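Local coordinates for protein 70 kDa peptidylprolyl isomerase, putative (Plasmodium falciparum, PDB 2FBN) that probably acts as an FK506-binding peptidyl-prolyl isomerase (FKBP35) whose C-terminal tetratricopeptide repeat domain interacts with the C-terminal pentapeptide of Hsp90, at residues Thr30-Val35 and Gln77-Lys82; Gln36-Ile41 and Lys62-Phe67; Asn120-Leu125 and Ser150-Asn155; Tyr126-Ala131 and Lys142-Lys147. One frame throughout, in Å; residues are numbered along the deposited sequence.

Interaction 1 (Thr30-Val35 and Gln77-Lys82); sequences TDEEKV and QILLDK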
# COMPACT_ATOMS: atom_id res chain seq x y z
N THR A 30 -22.10 -3.58 -8.50
CA THR A 30 -22.78 -3.78 -7.22
C THR A 30 -21.79 -4.44 -6.27
O THR A 30 -20.77 -4.97 -6.71
CB THR A 30 -24.00 -4.72 -7.34
OG1 THR A 30 -23.54 -6.04 -7.65
CG2 THR A 30 -24.98 -4.22 -8.43
N ASP A 31 -22.10 -4.42 -4.97
CA ASP A 31 -21.23 -5.07 -3.98
C ASP A 31 -21.05 -6.56 -4.27
O ASP A 31 -19.95 -7.10 -4.15
CB ASP A 31 -21.75 -4.88 -2.56
CG ASP A 31 -21.75 -3.43 -2.13
OD1 ASP A 31 -21.26 -2.57 -2.90
OD2 ASP A 31 -22.25 -3.14 -1.03
N GLU A 32 -22.14 -7.22 -4.63
CA GLU A 32 -22.07 -8.62 -5.03
C GLU A 32 -21.10 -8.82 -6.20
O GLU A 32 -20.30 -9.78 -6.22
CB GLU A 32 -23.47 -9.14 -5.36
CG GLU A 32 -24.40 -9.22 -4.15
CD GLU A 32 -25.06 -7.88 -3.76
OE1 GLU A 32 -24.84 -6.83 -4.42
OE2 GLU A 32 -25.80 -7.89 -2.74
N GLU A 33 -21.16 -7.92 -7.18
CA GLU A 33 -20.31 -8.00 -8.36
C GLU A 33 -18.85 -7.72 -8.03
O GLU A 33 -17.95 -8.31 -8.64
CB GLU A 33 -20.77 -7.06 -9.47
CG GLU A 33 -22.08 -7.47 -10.13
CD GLU A 33 -22.57 -6.44 -11.14
OE1 GLU A 33 -22.57 -5.23 -10.83
OE2 GLU A 33 -22.97 -6.86 -12.24
N LYS A 34 -18.61 -6.81 -7.08
CA LYS A 34 -17.25 -6.52 -6.64
C LYS A 34 -16.61 -7.79 -6.09
O LYS A 34 -15.49 -8.14 -6.46
CB LYS A 34 -17.20 -5.39 -5.61
CG LYS A 34 -17.56 -4.04 -6.21
CD LYS A 34 -17.48 -2.95 -5.16
CE LYS A 34 -17.85 -1.60 -5.74
NZ LYS A 34 -17.79 -0.55 -4.71
N VAL A 35 -17.35 -8.51 -5.25
CA VAL A 35 -16.87 -9.78 -4.68
C VAL A 35 -16.60 -10.82 -5.76
O VAL A 35 -15.53 -11.45 -5.77
CB VAL A 35 -17.85 -10.34 -3.63
CG1 VAL A 35 -17.38 -11.73 -3.12
CG2 VAL A 35 -17.94 -9.39 -2.44
N GLN A 77 -22.97 -9.55 6.09
CA GLN A 77 -22.02 -10.55 6.62
C GLN A 77 -21.53 -11.53 5.56
O GLN A 77 -20.37 -11.94 5.60
CB GLN A 77 -22.58 -11.29 7.85
CG GLN A 77 -21.49 -11.99 8.65
CD GLN A 77 -21.99 -12.71 9.88
OE1 GLN A 77 -22.66 -13.75 9.78
NE2 GLN A 77 -21.64 -12.20 11.06
N ILE A 78 -22.40 -11.91 4.62
CA ILE A 78 -22.04 -12.86 3.57
C ILE A 78 -20.92 -12.29 2.69
O ILE A 78 -19.90 -12.95 2.47
CB ILE A 78 -23.26 -13.27 2.70
CG1 ILE A 78 -24.28 -14.02 3.57
CG2 ILE A 78 -22.84 -14.10 1.47
CD1 ILE A 78 -25.65 -14.16 2.92
N LEU A 79 -21.11 -11.07 2.22
CA LEU A 79 -20.09 -10.40 1.40
C LEU A 79 -18.82 -10.09 2.18
O LEU A 79 -17.73 -10.21 1.63
CB LEU A 79 -20.66 -9.12 0.76
CG LEU A 79 -21.81 -9.33 -0.24
CD1 LEU A 79 -22.09 -8.05 -0.99
CD2 LEU A 79 -21.55 -10.48 -1.22
N LEU A 80 -18.96 -9.69 3.44
CA LEU A 80 -17.79 -9.42 4.31
C LEU A 80 -16.92 -10.66 4.43
O LEU A 80 -15.68 -10.58 4.30
CB LEU A 80 -18.23 -8.95 5.70
CG LEU A 80 -18.76 -7.52 5.82
CD1 LEU A 80 -19.42 -7.31 7.18
CD2 LEU A 80 -17.65 -6.49 5.59
N ASP A 81 -17.56 -11.80 4.68
CA ASP A 81 -16.81 -13.04 4.85
C ASP A 81 -16.07 -13.43 3.56
O ASP A 81 -14.92 -13.86 3.61
CB ASP A 81 -17.72 -14.16 5.37
CG ASP A 81 -18.16 -13.95 6.83
OD1 ASP A 81 -17.55 -13.12 7.56
OD2 ASP A 81 -19.12 -14.62 7.25
N LYS A 82 -16.72 -13.25 2.42
CA LYS A 82 -16.10 -13.53 1.13
C LYS A 82 -14.95 -12.55 0.88
O LYS A 82 -13.88 -12.95 0.45
CB LYS A 82 -17.13 -13.49 -0.01
CG LYS A 82 -18.15 -14.61 0.06
CD LYS A 82 -19.00 -14.68 -1.20
CE LYS A 82 -20.05 -15.79 -1.10
NZ LYS A 82 -19.42 -17.13 -1.01
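Leu-79 reaches from the start of helix 77-100 to the first turn of helix 31-50, and its two methyls divide the work. CD1 lies 3.6 Å from Asp-31 CB and 3.7 Å from the backbone Glu-32 N, while the carboxylate arm of Glu-32, bent at chi2, passes the same methyl at about a right angle. CD2 turns to Val-35 and meets its CG2 at 4.0 Å. A leucine suits the place because its forked end can touch two successive turns of the facing helix at once. The segments run nearly parallel, 21° apart, with their axes 10.2 Å from each other at closest approach. This near-parallel relation of alternate helices is consistent with a tetratricopeptide superhelix, with helix 54-66 between them in the chain. Val-35 brings the second compact apolar group, and its branching at CB lets it serve two partners: with CG1 anti to the backbone N (chi1 176°), that methyl rests 3.6 Å from Lys-82 CB, and CG2 is left for the leucine. Lys-82 takes part through the aliphatic base of its chain, the ammonium end leading away from the contact, which fits a lysine at an exposed border. Trp-74, in the loop before helix 77-100, packs on both Asp-31 and Val-35. The start of helix 31-50 is closed by a capping box: Thr-30 OG1 accepts from Glu-33 N at 3.1 Å, and Thr-30 N donates to Glu-33 OE1 at 2.9 Å in a nearly straight bond (173°) using the anti lone pair.

Interaction 2 (Gln36-Ile41 and Lys62-Phe67); sequences QSAFDI and KEALDF
Segments 36-41 and 62-67 run antiparallel, at 171°, with axes only 8.1 Å apart and the CA atoms of Ala-38 and Ala-64 separated by 4.2 Å. Small side chains permit this closeness: Ala-38 CB sits 3.5 Å from Ala-64 O, and in return Ala-64 CB touches the carbonyl oxygen of Ala-38, so each methyl packs on the other helix's backbone. On one flank Ile-41 sends CG2, anti to its own backbone N, to 3.7 Å from Ala-64 N and, crossing Glu-63 at about a right angle, to its CB; the branched residue thus packs one methyl against the backbone of the facing helix. The ring of Phe-67 lies across the other end of the contact. Ser-37 CB stands over one face in a CH-pi contact, 3.9 Å from the Phe-67 ring centroid and 23° off the normal. Serine presents little bulk to the ring, and its OG is hydrogen-bonded to Glu-33 O one turn back. Tyr-29 meets Phe-67 edge-to-face, and Cys-90 of helix 77-100 packs on Ala-64. Two adjacent antiparallel helices pressed together through small residues, with a third helix against the pair, are consistent with the helix packing of a tetratricopeptide fold.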
# COMPACT_ATOMS: atom_id res chain seq x y z
N GLN A 36 -17.57 -11.00 -6.67
CA GLN A 36 -17.43 -12.00 -7.73
C GLN A 36 -16.23 -11.73 -8.64
O GLN A 36 -15.45 -12.64 -8.92
CB GLN A 36 -18.73 -12.14 -8.56
CG GLN A 36 -18.71 -13.32 -9.53
CD GLN A 36 -18.40 -14.65 -8.85
OE1 GLN A 36 -19.14 -15.10 -7.98
NE2 GLN A 36 -17.29 -15.27 -9.25
N SER A 37 -16.09 -10.48 -9.07
CA SER A 37 -15.00 -10.08 -9.95
C SER A 37 -13.65 -10.22 -9.23
O SER A 37 -12.68 -10.70 -9.81
CB SER A 37 -15.18 -8.66 -10.47
OG SER A 37 -16.40 -8.52 -11.21
N ALA A 38 -13.60 -9.80 -7.97
CA ALA A 38 -12.37 -9.95 -7.17
C ALA A 38 -11.95 -11.43 -7.07
O ALA A 38 -10.79 -11.77 -7.26
CB ALA A 38 -12.53 -9.34 -5.77
N PHE A 39 -12.92 -12.30 -6.81
CA PHE A 39 -12.63 -13.74 -6.74
C PHE A 39 -12.07 -14.23 -8.09
O PHE A 39 -11.05 -14.91 -8.14
CB PHE A 39 -13.87 -14.53 -6.33
CG PHE A 39 -13.64 -16.02 -6.28
CD1 PHE A 39 -13.11 -16.61 -5.14
CD2 PHE A 39 -13.94 -16.82 -7.37
CE1 PHE A 39 -12.90 -17.99 -5.09
CE2 PHE A 39 -13.72 -18.20 -7.34
CZ PHE A 39 -13.19 -18.78 -6.20
N ASP A 40 -12.74 -13.86 -9.18
CA ASP A 40 -12.37 -14.32 -10.51
C ASP A 40 -10.98 -13.83 -10.91
O ASP A 40 -10.16 -14.59 -11.46
CB ASP A 40 -13.38 -13.83 -11.54
CG ASP A 40 -14.71 -14.57 -11.46
OD1 ASP A 40 -14.78 -15.65 -10.83
OD2 ASP A 40 -15.68 -14.03 -12.04
N ILE A 41 -10.70 -12.56 -10.61
CA ILE A 41 -9.40 -11.97 -10.93
C ILE A 41 -8.29 -12.62 -10.07
O ILE A 41 -7.19 -12.88 -10.58
CB ILE A 41 -9.45 -10.43 -10.82
CG1 ILE A 41 -10.39 -9.88 -11.91
CG2 ILE A 41 -8.05 -9.82 -10.96
CD1 ILE A 41 -10.91 -8.49 -11.66
N LYS A 62 -3.41 -7.45 -7.34
CA LYS A 62 -3.68 -6.04 -7.03
C LYS A 62 -5.03 -5.57 -7.58
O LYS A 62 -5.79 -4.87 -6.90
CB LYS A 62 -2.54 -5.16 -7.52
CG LYS A 62 -1.31 -5.30 -6.63
CD LYS A 62 -0.24 -4.31 -6.98
CE LYS A 62 0.67 -4.17 -5.77
NZ LYS A 62 1.65 -3.07 -5.92
N GLU A 63 -5.32 -5.93 -8.83
CA GLU A 63 -6.64 -5.66 -9.41
C GLU A 63 -7.79 -6.24 -8.56
O GLU A 63 -8.81 -5.57 -8.33
CB GLU A 63 -6.71 -6.22 -10.82
CG GLU A 63 -5.90 -5.42 -11.84
CD GLU A 63 -5.92 -6.03 -13.24
OE1 GLU A 63 -6.47 -7.13 -13.42
OE2 GLU A 63 -5.37 -5.38 -14.16
N ALA A 64 -7.64 -7.49 -8.11
CA ALA A 64 -8.62 -8.11 -7.21
C ALA A 64 -8.88 -7.23 -5.98
O ALA A 64 -10.04 -6.93 -5.63
CB ALA A 64 -8.16 -9.52 -6.78
N LEU A 65 -7.80 -6.83 -5.32
CA LEU A 65 -7.88 -5.99 -4.12
C LEU A 65 -8.51 -4.62 -4.39
O LEU A 65 -9.18 -4.06 -3.51
CB LEU A 65 -6.50 -5.82 -3.47
CG LEU A 65 -5.98 -7.10 -2.81
CD1 LEU A 65 -4.55 -6.88 -2.31
CD2 LEU A 65 -6.92 -7.56 -1.68
N ASP A 66 -8.27 -4.08 -5.58
CA ASP A 66 -8.84 -2.77 -5.98
C ASP A 66 -10.38 -2.75 -5.93
O ASP A 66 -10.97 -1.69 -5.69
CB ASP A 66 -8.35 -2.39 -7.37
CG ASP A 66 -6.86 -2.02 -7.40
OD1 ASP A 66 -6.28 -1.75 -6.33
OD2 ASP A 66 -6.29 -1.97 -8.51
N PHE A 67 -11.00 -3.91 -6.12
CA PHE A 67 -12.47 -4.01 -5.98
C PHE A 67 -12.97 -3.69 -4.59
O PHE A 67 -14.13 -3.37 -4.42
CB PHE A 67 -12.98 -5.36 -6.44
CG PHE A 67 -13.13 -5.45 -7.91
CD1 PHE A 67 -14.22 -4.85 -8.54
CD2 PHE A 67 -12.17 -6.09 -8.68
CE1 PHE A 67 -14.36 -4.92 -9.94
CE2 PHE A 67 -12.29 -6.16 -10.07
CZ PHE A 67 -13.40 -5.57 -10.70

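Interaction 3 (Asn120-Leu125 and Ser150-Asn155); sequences NNVKAL and SLNPNN
Val-122 and Leu-151 close the open end of a tetratricopeptide repeat hairpin, where helix 122-135 begins and helix 138-151 finishes. The two side chains slide past one another in opposite directions, and Val-122 CG2 comes to 3.7 Å from Leu-151 CD1. With CG1 anti to the backbone N (chi1 175°), the valine turns CG2 to the leucine, and both methyls also meet the side chain of Asn-152, which crosses obliquely; a residue branched at CB suits a place with partners on two fronts. Leu-151 has CG anti to its carbonyl carbon (chi1 -62°), which brings CD1 against Val-122, the backbone Asn-120 O at 3.8 Å, and Leu-125 CD1 at 3.9 Å. The two leucines meet at about a right angle. Leu-151 itself remains largely exposed, in keeping with a contact at the surface. Asn-152 is the first residue to leave helical geometry and opens a type I turn ending at Asn-155, which caps the next helix through Ile-158 N. Ile-158 also packs on Val-122 and Asn-152, joining helix 156-173 to the hairpin. Asn-120 turns its OD1 to Lys-147 NZ. Asparagine suits the N-cap because its short side chain can fold back on the helix: Asn-121 OD1 accepts from Ala-124 N at 2.9 Å, the donor tilted 19° from the carbonyl plane.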
# COMPACT_ATOMS: atom_id res chain seq x y z
N ASN A 120 -1.87 -13.87 13.62
CA ASN A 120 -1.13 -15.12 13.76
C ASN A 120 -1.38 -16.13 12.63
O ASN A 120 -1.12 -17.33 12.80
CB ASN A 120 -1.38 -15.77 15.14
CG ASN A 120 -0.93 -14.89 16.29
OD1 ASN A 120 -0.21 -13.90 16.10
ND2 ASN A 120 -1.37 -15.24 17.50
N ASN A 121 -1.88 -15.66 11.48
CA ASN A 121 -1.88 -16.46 10.26
C ASN A 121 -0.45 -16.95 10.08
O ASN A 121 0.46 -16.14 9.91
CB ASN A 121 -2.33 -15.61 9.05
CG ASN A 121 -2.39 -16.40 7.75
OD1 ASN A 121 -1.35 -16.80 7.21
ND2 ASN A 121 -3.59 -16.62 7.24
N VAL A 122 -0.23 -18.27 10.15
CA VAL A 122 1.14 -18.80 10.15
C VAL A 122 1.90 -18.54 8.85
O VAL A 122 3.11 -18.27 8.85
CB VAL A 122 1.17 -20.32 10.48
CG1 VAL A 122 2.61 -20.89 10.35
CG2 VAL A 122 0.64 -20.55 11.88
N LYS A 123 1.19 -18.67 7.74
CA LYS A 123 1.82 -18.46 6.45
C LYS A 123 2.27 -17.00 6.35
O LYS A 123 3.36 -16.72 5.87
CB LYS A 123 0.85 -18.82 5.32
CG LYS A 123 0.62 -20.34 5.17
CD LYS A 123 -0.41 -20.65 4.06
CE LYS A 123 -1.82 -20.89 4.59
NZ LYS A 123 -2.81 -21.21 3.50
N ALA A 124 1.43 -16.09 6.83
CA ALA A 124 1.78 -14.65 6.79
C ALA A 124 2.95 -14.33 7.73
O ALA A 124 3.83 -13.54 7.40
CB ALA A 124 0.59 -13.79 7.12
N LEU A 125 2.94 -14.92 8.93
CA LEU A 125 4.04 -14.69 9.87
C LEU A 125 5.35 -15.16 9.22
O LEU A 125 6.38 -14.47 9.29
CB LEU A 125 3.80 -15.46 11.18
CG LEU A 125 2.97 -14.77 12.26
CD1 LEU A 125 2.58 -15.79 13.32
CD2 LEU A 125 3.72 -13.57 12.88
N SER A 150 6.96 -21.82 16.58
CA SER A 150 6.22 -22.22 17.78
C SER A 150 4.82 -22.75 17.45
O SER A 150 4.35 -23.69 18.09
CB SER A 150 6.15 -21.07 18.77
OG SER A 150 7.45 -20.79 19.27
N LEU A 151 4.16 -22.13 16.47
CA LEU A 151 2.84 -22.55 16.02
C LEU A 151 2.87 -23.81 15.15
O LEU A 151 1.95 -24.63 15.21
CB LEU A 151 2.13 -21.41 15.29
CG LEU A 151 1.84 -20.14 16.09
CD1 LEU A 151 1.36 -19.02 15.16
CD2 LEU A 151 0.81 -20.40 17.21
N ASN A 152 3.93 -23.94 14.35
CA ASN A 152 4.08 -25.10 13.44
C ASN A 152 5.47 -25.71 13.60
O ASN A 152 6.32 -25.56 12.70
CB ASN A 152 3.91 -24.67 11.98
CG ASN A 152 2.47 -24.54 11.57
OD1 ASN A 152 1.63 -24.06 12.32
ND2 ASN A 152 2.18 -24.94 10.33
N PRO A 153 5.72 -26.38 14.73
CA PRO A 153 7.09 -26.78 15.08
C PRO A 153 7.76 -27.83 14.18
O PRO A 153 8.97 -27.94 14.20
CB PRO A 153 6.98 -27.30 16.52
CG PRO A 153 5.54 -27.56 16.74
CD PRO A 153 4.73 -26.81 15.74
N ASN A 154 6.98 -28.57 13.39
CA ASN A 154 7.62 -29.52 12.46
C ASN A 154 7.71 -29.00 11.02
O ASN A 154 8.07 -29.76 10.12
CB ASN A 154 6.94 -30.89 12.48
CG ASN A 154 7.46 -31.80 13.59
OD1 ASN A 154 6.71 -32.62 14.12
ND2 ASN A 154 8.75 -31.67 13.94
N ASN A 155 7.38 -27.73 10.81
CA ASN A 155 7.48 -27.16 9.47
C ASN A 155 8.92 -26.81 9.16
O ASN A 155 9.53 -25.95 9.82
CB ASN A 155 6.55 -25.94 9.30
CG ASN A 155 6.55 -25.41 7.87
OD1 ASN A 155 7.60 -25.04 7.32
ND2 ASN A 155 5.38 -25.40 7.24

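Interaction 4 (Tyr126-Ala131 and Lys142-Lys147); sequences YKLGVA and KENLYK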
# COMPACT_ATOMS: atom_id res chain seq x y z
N TYR A 126 5.28 -16.31 8.56
CA TYR A 126 6.46 -16.86 7.88
C TYR A 126 6.95 -15.93 6.76
O TYR A 126 8.13 -15.56 6.69
CB TYR A 126 6.16 -18.26 7.33
CG TYR A 126 7.26 -18.77 6.43
CD1 TYR A 126 8.52 -19.08 6.96
CD2 TYR A 126 7.07 -18.91 5.07
CE1 TYR A 126 9.55 -19.53 6.13
CE2 TYR A 126 8.10 -19.35 4.25
CZ TYR A 126 9.33 -19.66 4.79
OH TYR A 126 10.34 -20.10 3.96
N LYS A 127 6.02 -15.52 5.89
CA LYS A 127 6.40 -14.66 4.77
C LYS A 127 6.90 -13.29 5.25
O LYS A 127 7.85 -12.74 4.70
CB LYS A 127 5.23 -14.52 3.80
CG LYS A 127 4.84 -15.86 3.18
CD LYS A 127 3.50 -15.78 2.44
CE LYS A 127 3.01 -17.18 2.00
NZ LYS A 127 4.04 -17.94 1.23
N LEU A 128 6.26 -12.76 6.29
CA LEU A 128 6.75 -11.53 6.94
C LEU A 128 8.15 -11.73 7.52
O LEU A 128 9.04 -10.88 7.37
CB LEU A 128 5.77 -11.09 8.03
CG LEU A 128 6.21 -9.87 8.86
CD1 LEU A 128 6.45 -8.65 7.98
CD2 LEU A 128 5.12 -9.61 9.87
N GLY A 129 8.37 -12.87 8.18
CA GLY A 129 9.70 -13.16 8.70
C GLY A 129 10.76 -13.23 7.62
O GLY A 129 11.83 -12.63 7.75
N VAL A 130 10.47 -13.94 6.53
CA VAL A 130 11.43 -14.03 5.42
C VAL A 130 11.77 -12.65 4.86
O VAL A 130 12.92 -12.30 4.70
CB VAL A 130 10.88 -14.93 4.31
CG1 VAL A 130 11.73 -14.83 3.04
CG2 VAL A 130 10.79 -16.38 4.81
N ALA A 131 10.75 -11.83 4.63
CA ALA A 131 10.95 -10.53 4.00
C ALA A 131 11.72 -9.58 4.94
O ALA A 131 12.65 -8.88 4.51
CB ALA A 131 9.62 -9.95 3.63
N LYS A 142 13.41 -12.47 13.56
CA LYS A 142 13.59 -13.54 14.54
C LYS A 142 12.31 -13.75 15.34
O LYS A 142 11.91 -14.89 15.60
CB LYS A 142 14.78 -13.23 15.45
CG LYS A 142 15.06 -14.34 16.45
CD LYS A 142 16.34 -14.08 17.21
CE LYS A 142 16.49 -15.11 18.33
NZ LYS A 142 17.58 -14.69 19.25
N GLU A 143 11.66 -12.65 15.72
CA GLU A 143 10.38 -12.74 16.46
C GLU A 143 9.28 -13.40 15.62
O GLU A 143 8.57 -14.28 16.10
CB GLU A 143 9.94 -11.35 16.94
CG GLU A 143 10.85 -10.74 18.02
CD GLU A 143 10.11 -9.74 18.92
OE1 GLU A 143 9.00 -9.28 18.54
OE2 GLU A 143 10.65 -9.42 20.01
N ASN A 144 9.15 -12.98 14.36
CA ASN A 144 8.13 -13.52 13.44
C ASN A 144 8.33 -15.02 13.31
O ASN A 144 7.38 -15.80 13.40
CB ASN A 144 8.24 -12.97 12.02
CG ASN A 144 8.20 -11.45 11.94
OD1 ASN A 144 8.85 -10.87 11.07
ND2 ASN A 144 7.45 -10.81 12.82
N LEU A 145 9.58 -15.40 13.07
CA LEU A 145 9.92 -16.79 12.73
C LEU A 145 9.87 -17.69 13.96
O LEU A 145 9.40 -18.83 13.87
CB LEU A 145 11.27 -16.86 12.01
CG LEU A 145 11.26 -16.24 10.61
CD1 LEU A 145 12.69 -16.09 10.06
CD2 LEU A 145 10.33 -17.04 9.65
N TYR A 146 10.32 -17.17 15.10
CA TYR A 146 10.20 -17.90 16.36
C TYR A 146 8.73 -18.17 16.66
O TYR A 146 8.37 -19.28 17.04
CB TYR A 146 10.88 -17.15 17.52
CG TYR A 146 10.87 -17.91 18.83
CD1 TYR A 146 11.89 -18.81 19.14
CD2 TYR A 146 9.83 -17.75 19.75
CE1 TYR A 146 11.89 -19.53 20.34
CE2 TYR A 146 9.82 -18.47 20.95
CZ TYR A 146 10.85 -19.35 21.24
OH TYR A 146 10.85 -20.07 22.43
N LYS A 147 7.88 -17.17 16.43
CA LYS A 147 6.43 -17.36 16.62
C LYS A 147 5.87 -18.40 15.64
O LYS A 147 5.12 -19.32 16.03
CB LYS A 147 5.68 -16.03 16.46
CG LYS A 147 4.21 -16.16 16.81
CD LYS A 147 3.58 -14.79 17.04
CE LYS A 147 2.24 -14.93 17.74
NZ LYS A 147 1.69 -13.59 18.14
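Asn-144 OD1 accepts a hydrogen bond from Asn-132 ND2, just beyond segment 126-131, and the same oxygen rests against the helix backbone, 3.4 Å from Gly-129 CA. Its amide also passes Leu-128 at about a right angle: OD1 lies 3.6 Å from Leu-128 CG, and ND2 is near the CD2 methyl. Asn-144 CG lies anti to its carbonyl carbon (chi1 -55°), which directs the amide toward helix 122-135. Asparagine suits this site because its short side chain fits the narrow gap between helices while its oxygen takes up the neighbouring amide N-H. Glycine, with no side chain, permits this closeness. The CA atoms of Gly-129 and Asn-144 are 5.0 Å apart, and the bare CA lets Asn-144 and Leu-145 both pack directly on it. Such close packing of a glycine in the first helix against the second is a hallmark of the tetratricopeptide repeat, whose antiparallel helices here cross at -148° with axes 8.0 Å apart. Leu-145 fills the other side of the glycine, its CG 3.9 Å from Gly-129 CA. Beyond it, Leu-145 CD2 approaches the ring of Tyr-126 obliquely, 3.8 Å from Tyr-126 CD1. The tyrosine points its CB away from the facing helix, yet with CG anti to the backbone N (chi1 170°) the ring swings along its own helix, where Val-130 CG2 covers one face. Tyrosine unites an apolar ring with a polar end: Tyr-126 OH is hydrogen-bonded to Ser-161 OG of helix 156-173. Cys-165 of that helix packs on Leu-145, and Ala-111 of helix 104-117 touches Leu-128.

Overall arrangement
Interactions 1 and 2 share helix 31-50 and touch through Lys-34 and Phe-67; interactions 3 and 4 share helices 122-135 and 138-151, with interaction 4 nested inside the loop closed by interaction 3. The two pairs lie well apart, interactions 1 and 4 being about 32 Å between centres on opposite sides of the chain's centre. Interactions 2 and 4 are contacts between antiparallel helices at 8 Å axis spacing, partly buried and made possible by alanine or glycine. Interaction 1, also partly buried, instead joins parallel helices further apart through larger aliphatic chains. Interaction 3 is a surface contact at a hairpin's end, mixing aliphatic packing with asparagine caps and turns.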